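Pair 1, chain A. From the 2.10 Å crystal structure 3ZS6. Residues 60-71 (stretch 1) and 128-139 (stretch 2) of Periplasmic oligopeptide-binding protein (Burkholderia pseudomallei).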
# COMPACT_ATOMS: atom_id res chain seq x y z
N ALA A 60 18.34 18.91 12.08
CA ALA A 60 18.95 19.55 10.92
C ALA A 60 18.20 19.07 9.69
O ALA A 60 17.45 18.10 9.76
CB ALA A 60 20.42 19.21 10.82
N PRO A 61 18.37 19.75 8.55
CA PRO A 61 17.67 19.34 7.34
C PRO A 61 17.75 17.83 7.13
O PRO A 61 16.73 17.21 6.84
CB PRO A 61 18.41 20.08 6.23
CG PRO A 61 18.90 21.33 6.91
CD PRO A 61 19.24 20.92 8.31
N ASP A 62 18.93 17.24 7.31
CA ASP A 62 19.12 15.82 6.99
C ASP A 62 19.19 14.93 8.23
O ASP A 62 19.64 13.79 8.14
CB ASP A 62 20.40 15.63 6.18
CG ASP A 62 21.64 15.80 7.03
OD1 ASP A 62 21.53 16.40 8.12
OD2 ASP A 62 22.72 15.34 6.61
N THR A 63 18.74 15.43 9.38
CA THR A 63 18.94 14.73 10.64
C THR A 63 17.71 14.73 11.55
O THR A 63 17.17 15.79 11.87
CB THR A 63 20.12 15.34 11.42
OG1 THR A 63 21.30 15.30 10.61
CG2 THR A 63 20.36 14.57 12.72
N TRP A 64 17.29 13.54 11.96
CA TRP A 64 16.20 13.37 12.93
C TRP A 64 16.70 12.64 14.18
O TRP A 64 17.50 11.71 14.11
CB TRP A 64 15.05 12.56 12.31
CG TRP A 64 14.26 13.30 11.27
CD1 TRP A 64 14.54 13.38 9.93
CD2 TRP A 64 13.05 14.05 11.47
NE1 TRP A 64 13.59 14.14 9.29
CE2 TRP A 64 12.66 14.56 10.21
CE3 TRP A 64 12.27 14.34 12.60
CZ2 TRP A 64 11.52 15.35 10.05
CZ3 TRP A 64 11.13 15.11 12.44
CH2 TRP A 64 10.77 15.61 11.17
N ILE A 65 16.20 13.07 15.34
CA ILE A 65 16.51 12.40 16.60
C ILE A 65 15.22 11.81 17.18
O ILE A 65 14.21 12.51 17.27
CB ILE A 65 17.11 13.39 17.63
CG1 ILE A 65 18.44 13.95 17.13
CG2 ILE A 65 17.31 12.71 18.99
CD1 ILE A 65 19.56 12.94 17.15
N PHE A 66 15.26 10.53 17.54
CA PHE A 66 14.12 9.88 18.19
C PHE A 66 14.51 9.48 19.61
O PHE A 66 15.51 8.79 19.82
CB PHE A 66 13.68 8.63 17.40
CG PHE A 66 13.09 8.94 16.04
CD1 PHE A 66 13.92 9.09 14.94
CD2 PHE A 66 11.73 9.08 15.87
CE1 PHE A 66 13.39 9.36 13.69
CE2 PHE A 66 11.19 9.36 14.62
CZ PHE A 66 12.03 9.50 13.53
N LYS A 67 13.73 9.94 20.58
CA LYS A 67 13.96 9.56 21.97
C LYS A 67 13.01 8.44 22.33
O LYS A 67 11.79 8.61 22.31
CB LYS A 67 13.76 10.76 22.90
CG LYS A 67 14.91 11.74 22.91
CD LYS A 67 16.21 11.10 23.40
CE LYS A 67 16.16 10.72 24.88
NZ LYS A 67 15.22 9.59 25.15
N LEU A 68 13.57 7.28 22.63
CA LEU A 68 12.75 6.11 22.94
C LEU A 68 12.30 6.11 24.40
O LEU A 68 13.02 6.58 25.29
CB LEU A 68 13.51 4.82 22.63
CG LEU A 68 14.22 4.72 21.28
CD1 LEU A 68 14.73 3.30 21.08
CD2 LEU A 68 13.30 5.13 20.12
N ARG A 69 11.10 5.60 24.65
CA ARG A 69 10.67 5.38 26.02
C ARG A 69 11.50 4.23 26.57
O ARG A 69 12.06 3.44 25.80
CB ARG A 69 9.17 5.05 26.08
CG ARG A 69 8.81 3.70 25.50
CD ARG A 69 7.29 3.53 25.38
NE ARG A 69 6.73 4.43 24.37
CZ ARG A 69 6.16 5.60 24.64
NH1 ARG A 69 6.07 6.05 25.89
NH2 ARG A 69 5.69 6.33 23.64
N ARG A 70 11.59 4.14 27.88
CA ARG A 70 12.48 3.18 28.52
C ARG A 70 11.77 1.87 28.85
O ARG A 70 12.41 0.91 29.26
CB ARG A 70 13.07 3.79 29.80
CG ARG A 70 13.82 5.09 29.56
CD ARG A 70 14.19 5.79 30.87
NE ARG A 70 15.62 5.72 31.16
CZ ARG A 70 16.18 4.80 31.94
NH1 ARG A 70 15.43 3.86 32.51
NH2 ARG A 70 17.49 4.82 32.16
N ASP A 71 10.46 1.81 28.67
CA ASP A 71 9.73 0.63 29.11
C ASP A 71 9.09 -0.17 27.97
O ASP A 71 8.18 -0.96 28.20
CB ASP A 71 8.70 1.00 30.19
CG ASP A 71 7.65 1.96 29.68
OD1 ASP A 71 7.85 2.56 28.61
OD2 ASP A 71 6.61 2.10 30.36
N ALA A 128 22.58 4.24 17.00
CA ALA A 128 22.19 4.27 18.41
C ALA A 128 23.19 5.11 19.22
O ALA A 128 24.27 4.65 19.56
CB ALA A 128 22.11 2.85 18.96
N ILE A 129 22.82 6.35 19.50
CA ILE A 129 23.66 7.23 20.32
C ILE A 129 23.78 6.64 21.73
O ILE A 129 24.83 6.70 22.36
CB ILE A 129 23.09 8.66 20.38
CG1 ILE A 129 23.15 9.29 18.99
CG2 ILE A 129 23.86 9.51 21.41
CD1 ILE A 129 22.56 10.67 18.91
N ASP A 130 22.67 6.10 22.21
CA ASP A 130 22.63 5.29 23.42
C ASP A 130 21.38 4.43 23.31
O ASP A 130 20.63 4.56 22.34
CB ASP A 130 22.63 6.16 24.68
CG ASP A 130 21.42 7.08 24.78
OD1 ASP A 130 20.28 6.62 24.55
OD2 ASP A 130 21.61 8.27 25.11
N PRO A 131 21.17 3.52 24.27
CA PRO A 131 20.08 2.55 24.12
C PRO A 131 18.69 3.17 23.90
O PRO A 131 17.78 2.46 23.46
CB PRO A 131 20.11 1.78 25.44
CG PRO A 131 21.50 1.97 25.96
CD PRO A 131 21.91 3.34 25.53
N TYR A 132 18.53 4.45 24.21
CA TYR A 132 17.21 5.08 24.13
C TYR A 132 17.21 6.31 23.23
O TYR A 132 16.29 7.13 23.29
CB TYR A 132 16.71 5.45 25.52
CG TYR A 132 16.63 4.26 26.45
CD1 TYR A 132 15.78 3.19 26.17
CD2 TYR A 132 17.39 4.21 27.61
CE1 TYR A 132 15.71 2.10 27.02
CE2 TYR A 132 17.32 3.12 28.47
CZ TYR A 132 16.48 2.07 28.16
OH TYR A 132 16.41 0.99 29.01
N THR A 133 18.25 6.45 22.42
CA THR A 133 18.37 7.60 21.54
C THR A 133 18.79 7.16 20.15
O THR A 133 19.87 6.58 19.97
CB THR A 133 19.41 8.61 22.08
OG1 THR A 133 19.14 8.90 23.46
CG2 THR A 133 19.36 9.89 21.27
N ILE A 134 17.94 7.43 19.16
CA ILE A 134 18.24 7.08 17.77
C ILE A 134 18.51 8.31 16.90
O ILE A 134 17.76 9.29 16.95
CB ILE A 134 17.11 6.27 17.14
CG1 ILE A 134 17.07 4.87 17.75
CG2 ILE A 134 17.28 6.21 15.61
CD1 ILE A 134 15.86 4.06 17.34
N GLU A 135 19.57 8.25 16.12
CA GLU A 135 19.85 9.28 15.14
C GLU A 135 19.69 8.72 13.72
O GLU A 135 20.31 7.72 13.37
CB GLU A 135 21.27 9.83 15.32
CG GLU A 135 21.66 10.86 14.28
CD GLU A 135 23.14 11.17 14.30
OE1 GLU A 135 23.93 10.36 13.76
OE2 GLU A 135 23.52 12.23 14.85
N VAL A 136 18.86 9.38 12.91
CA VAL A 136 18.72 9.00 11.51
C VAL A 136 19.18 10.13 10.58
O VAL A 136 18.68 11.26 10.66
CB VAL A 136 17.27 8.60 11.15
CG1 VAL A 136 17.16 8.23 9.67
CG2 VAL A 136 16.82 7.45 12.02
N LYS A 137 20.15 9.82 9.73
CA LYS A 137 20.59 10.74 8.69
C LYS A 137 19.90 10.36 7.38
O LYS A 137 19.89 9.19 7.02
CB LYS A 137 22.11 10.65 8.50
CG LYS A 137 22.92 11.04 9.73
CD LYS A 137 23.25 12.52 9.72
CE LYS A 137 24.16 12.88 10.89
NZ LYS A 137 24.49 14.32 10.90
N THR A 138 19.34 11.34 6.69
CA THR A 138 18.68 11.10 5.40
C THR A 138 19.51 11.68 4.26
O THR A 138 20.27 12.63 4.47
CB THR A 138 17.27 11.71 5.35
OG1 THR A 138 17.35 13.12 5.65
CG2 THR A 138 16.35 11.03 6.36
N GLU A 139 19.35 11.11 3.07
CA GLU A 139 20.10 11.55 1.88
C GLU A 139 19.77 12.99 1.51
O GLU A 139 20.63 13.75 1.10
CB GLU A 139 19.80 10.65 0.69
CG GLU A 139 20.30 9.22 0.82
CD GLU A 139 21.79 9.09 0.54
OE1 GLU A 139 22.43 10.12 0.26
OE2 GLU A 139 22.31 7.96 0.58
O HOH W 1 15.41 14.74 7.08

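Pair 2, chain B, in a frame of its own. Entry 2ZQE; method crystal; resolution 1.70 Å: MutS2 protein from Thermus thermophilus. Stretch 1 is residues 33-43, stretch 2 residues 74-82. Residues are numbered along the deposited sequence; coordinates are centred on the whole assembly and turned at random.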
# COMPACT_ATOMS: atom_id res chain seq x y z
N LEU B 33 -1.71 13.75 -3.64
CA LEU B 33 -1.90 12.64 -4.58
C LEU B 33 -3.22 11.95 -4.35
O LEU B 33 -3.70 11.88 -3.22
CB LEU B 33 -0.76 11.62 -4.44
CG LEU B 33 0.66 12.15 -4.67
CD1 LEU B 33 1.66 10.99 -4.65
CD2 LEU B 33 0.77 12.91 -5.96
N SER B 34 -3.78 11.41 -5.44
CA SER B 34 -5.04 10.70 -5.37
C SER B 34 -4.84 9.20 -5.20
O SER B 34 -5.76 8.51 -4.75
CB SER B 34 -5.86 10.96 -6.64
OG SER B 34 -5.19 10.42 -7.76
N THR B 35 -3.67 8.70 -5.59
CA THR B 35 -3.41 7.26 -5.64
C THR B 35 -1.99 6.96 -5.19
O THR B 35 -1.08 7.77 -5.43
CB THR B 35 -3.62 6.71 -7.07
OG1 THR B 35 -4.88 7.19 -7.59
CG2 THR B 35 -3.65 5.18 -7.08
N LEU B 36 -1.81 5.79 -4.59
CA LEU B 36 -0.51 5.31 -4.15
C LEU B 36 -0.43 3.80 -4.36
O LEU B 36 -1.34 3.07 -3.96
CB LEU B 36 -0.32 5.63 -2.66
CG LEU B 36 0.91 5.05 -1.96
CD1 LEU B 36 2.21 5.59 -2.53
CD2 LEU B 36 0.79 5.35 -0.47
N ARG B 37 0.65 3.35 -4.98
CA ARG B 37 0.86 1.91 -5.17
C ARG B 37 1.82 1.36 -4.12
O ARG B 37 2.88 1.92 -3.90
CB ARG B 37 1.41 1.61 -6.56
CG ARG B 37 0.37 1.75 -7.67
CD ARG B 37 1.04 1.80 -9.05
NE ARG B 37 1.88 0.63 -9.33
CZ ARG B 37 1.46 -0.54 -9.81
NH1 ARG B 37 0.17 -0.75 -10.08
NH2 ARG B 37 2.33 -1.51 -10.01
N LEU B 38 1.41 0.28 -3.46
CA LEU B 38 2.24 -0.39 -2.48
C LEU B 38 2.73 -1.71 -3.05
O LEU B 38 1.98 -2.68 -3.15
CB LEU B 38 1.45 -0.60 -1.18
CG LEU B 38 0.83 0.67 -0.61
CD1 LEU B 38 -0.07 0.31 0.59
CD2 LEU B 38 1.89 1.69 -0.20
N LEU B 39 3.99 -1.73 -3.47
CA LEU B 39 4.60 -2.94 -4.01
C LEU B 39 5.16 -3.78 -2.86
O LEU B 39 6.25 -3.49 -2.35
CB LEU B 39 5.69 -2.55 -5.01
CG LEU B 39 6.60 -3.64 -5.58
CD1 LEU B 39 5.75 -4.73 -6.22
CD2 LEU B 39 7.59 -3.03 -6.58
N HIS B 40 4.41 -4.80 -2.45
CA HIS B 40 4.85 -5.66 -1.33
C HIS B 40 5.22 -7.06 -1.75
O HIS B 40 5.77 -7.83 -0.95
CB HIS B 40 3.76 -5.75 -0.25
CG HIS B 40 2.37 -5.87 -0.80
ND1 HIS B 40 1.92 -6.98 -1.47
CD2 HIS B 40 1.33 -5.01 -0.75
CE1 HIS B 40 0.66 -6.81 -1.81
NE2 HIS B 40 0.27 -5.62 -1.40
N GLY B 41 4.88 -7.40 -2.99
CA GLY B 41 5.16 -8.70 -3.52
C GLY B 41 4.20 -9.76 -3.02
O GLY B 41 3.29 -9.48 -2.23
N LYS B 42 4.43 -10.99 -3.47
CA LYS B 42 3.53 -12.08 -3.14
C LYS B 42 4.11 -12.93 -2.03
O LYS B 42 3.85 -12.67 -0.85
CB LYS B 42 3.15 -12.87 -4.40
CG LYS B 42 2.34 -12.04 -5.38
CD LYS B 42 2.11 -12.76 -6.69
CE LYS B 42 1.33 -11.86 -7.65
NZ LYS B 42 1.31 -12.39 -9.05
N GLY B 43 4.95 -13.91 -2.38
CA GLY B 43 5.65 -14.71 -1.36
C GLY B 43 4.72 -15.42 -0.39
O GLY B 43 3.83 -16.17 -0.80
N HIS B 74 -1.68 -9.44 -7.22
CA HIS B 74 -1.77 -9.47 -5.75
C HIS B 74 -0.45 -9.09 -5.05
O HIS B 74 -0.38 -9.10 -3.82
CB HIS B 74 -2.26 -10.85 -5.26
CG HIS B 74 -3.72 -11.12 -5.51
ND1 HIS B 74 -4.49 -11.91 -4.68
CD2 HIS B 74 -4.54 -10.72 -6.51
CE1 HIS B 74 -5.72 -11.97 -5.15
NE2 HIS B 74 -5.78 -11.26 -6.26
N GLY B 75 0.59 -8.76 -5.82
CA GLY B 75 1.84 -8.24 -5.27
C GLY B 75 1.85 -6.72 -5.09
O GLY B 75 2.80 -6.13 -4.54
N VAL B 76 0.79 -6.06 -5.57
CA VAL B 76 0.68 -4.61 -5.40
C VAL B 76 -0.70 -4.28 -4.88
O VAL B 76 -1.70 -4.76 -5.42
CB VAL B 76 0.95 -3.85 -6.72
CG1 VAL B 76 0.68 -2.34 -6.55
CG2 VAL B 76 2.40 -4.09 -7.20
N THR B 77 -0.75 -3.46 -3.84
CA THR B 77 -2.03 -2.90 -3.37
C THR B 77 -2.12 -1.47 -3.85
O THR B 77 -1.25 -0.63 -3.58
CB THR B 77 -2.16 -2.94 -1.83
OG1 THR B 77 -2.16 -4.29 -1.39
CG2 THR B 77 -3.49 -2.30 -1.42
N VAL B 78 -3.19 -1.18 -4.59
CA VAL B 78 -3.42 0.15 -5.13
C VAL B 78 -4.39 0.88 -4.21
O VAL B 78 -5.51 0.44 -4.01
CB VAL B 78 -4.01 0.04 -6.55
CG1 VAL B 78 -4.17 1.43 -7.17
CG2 VAL B 78 -3.11 -0.82 -7.42
N VAL B 79 -3.93 2.00 -3.67
CA VAL B 79 -4.67 2.77 -2.67
C VAL B 79 -5.22 4.06 -3.27
O VAL B 79 -4.48 4.85 -3.85
CB VAL B 79 -3.77 3.11 -1.44
CG1 VAL B 79 -4.56 3.83 -0.36
CG2 VAL B 79 -3.09 1.84 -0.85
N ALA B 80 -6.53 4.25 -3.14
CA ALA B 80 -7.18 5.52 -3.44
C ALA B 80 -7.21 6.34 -2.16
O ALA B 80 -7.80 5.93 -1.15
CB ALA B 80 -8.58 5.30 -3.95
N LEU B 81 -6.60 7.51 -2.20
CA LEU B 81 -6.46 8.35 -1.02
C LEU B 81 -7.64 9.29 -0.85
O LEU B 81 -8.23 9.75 -1.84
CB LEU B 81 -5.16 9.15 -1.12
CG LEU B 81 -3.90 8.29 -1.25
CD1 LEU B 81 -2.74 9.07 -1.84
CD2 LEU B 81 -3.55 7.69 0.10
N ARG B 82 -7.98 9.60 0.39
CA ARG B 82 -8.92 10.69 0.61
C ARG B 82 -8.24 12.01 0.24
O ARG B 82 -7.04 12.19 0.49
CB ARG B 82 -9.47 10.68 2.04
CG ARG B 82 -10.73 9.82 2.13
CD ARG B 82 -11.05 9.44 3.54
NE ARG B 82 -12.22 10.13 4.07
CZ ARG B 82 -12.19 11.21 4.84
NH1 ARG B 82 -11.03 11.76 5.18
NH2 ARG B 82 -13.32 11.74 5.27
O HOH W 2 -4.60 13.13 -0.99
O HOH W 3 -8.73 8.84 -4.87
O HOH W 4 -1.79 -12.00 -8.64

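Pair 1 and pair 2 are built on the same two-stranded antiparallel ladder. Fourteen central residues superpose with an RMSD of 0.5 Å, and the angles between strand directions, 161° and 163°, are nearly identical. The register is shared as well: Thr A63, Ile A65 and Lys A67 sit at non-hydrogen-bonded pairs, as do Thr B35, Arg B37 and Leu B39, while Trp A64 and Phe A66 match Leu B36 and Leu B38 at hydrogen-bonded ones.

The first rule is that in both pairs the same backbone hydrogen bonds accompany the register, although the side chains differ. In pair 1, Phe A66 N to Ile A134 O and Ile A134 N to Phe A66 O are both 2.9 Å hydrogen bonds; at the matching site in pair 2, Leu B38 N to Thr B77 O is 2.8 Å and Thr B77 N to Leu B38 O is 2.9 Å. The near end repeats too, with Thr A138 N bonded to Asp A62 O and Leu B81 N to Ser B34 O, each at 2.9 Å.

On the face of Trp A64, Phe A66, Ile A134 and Val A136, large and branched side chains fill the space. Phe A66 CE1 lies 4.3 Å from Val A136 CG2, and Leu A68 CD2 reaches 3.9 Å from Ile A134 CD1. Pair 2 keeps the valine, Val B79, but serves it with a smaller partner: Leu B38 CD1 approaches Val B79 CG2 to 3.7 Å. The most telling exchange lies next door. Leu A68 matches His B40 and Ile A134 matches Thr B77, with side-chain centres only 0.5 Å apart in both cases. An apolar contact thus gives way to a buried polar one, a 2.8 Å hydrogen bond between His B40 NE2 and Thr B77 OG1. The imidazole is also tied down at its other nitrogen, His B40 ND1 donating to Gly B41 O at 3.0 Å.

The other face, with Thr A63, Ile A65 and Lys A67 in pair 1 and Thr B35, Arg B37 and Leu B39 in pair 2, mixes buried and partly exposed residues and carries different chemistry in the two pairs. Lys A137 NZ makes a weak 3.3 Å hydrogen bond to Thr A63 OG1, whereas Ala B80 takes the lysine's place. The threonine methyl packs on the matched residue in both pairs, Thr A63 CG2 to Glu A135 CG at 4.2 Å and Thr B35 CG2 to Val B78 CG1 at 3.8 Å. Ile A65 CD1 rests 4.0 Å from Glu A135 CB; its counterpart Arg B37 lays its guanidinium over Val B76, Arg B37 CZ to Val B76 CG1 3.8 Å. Lys A67 turns its amine back to the main chain, Lys A67 NZ to Tyr A132 O 3.3 Å, while Leu B39 CD1 meets Val B76 CG2 at 3.5 Å.

The sharpest divergence is at the far end, where Tyr A132 matches Gly B75. The tyrosine has 134 Å² covered by stretch 1, and Arg A70 CG stands 4.0 Å from its ring centroid, over the face. The backbone bond there is shared: Tyr A132 O accepts from Leu A68 N at 2.8 Å, and Gly B75 O from the matched His B40 N at 3.0 Å. Gly B75 O also takes Gly B41 N at 2.9 Å, and an ideal CB on Gly B75 would sit a tight 3.4 Å from Gly B41 CA.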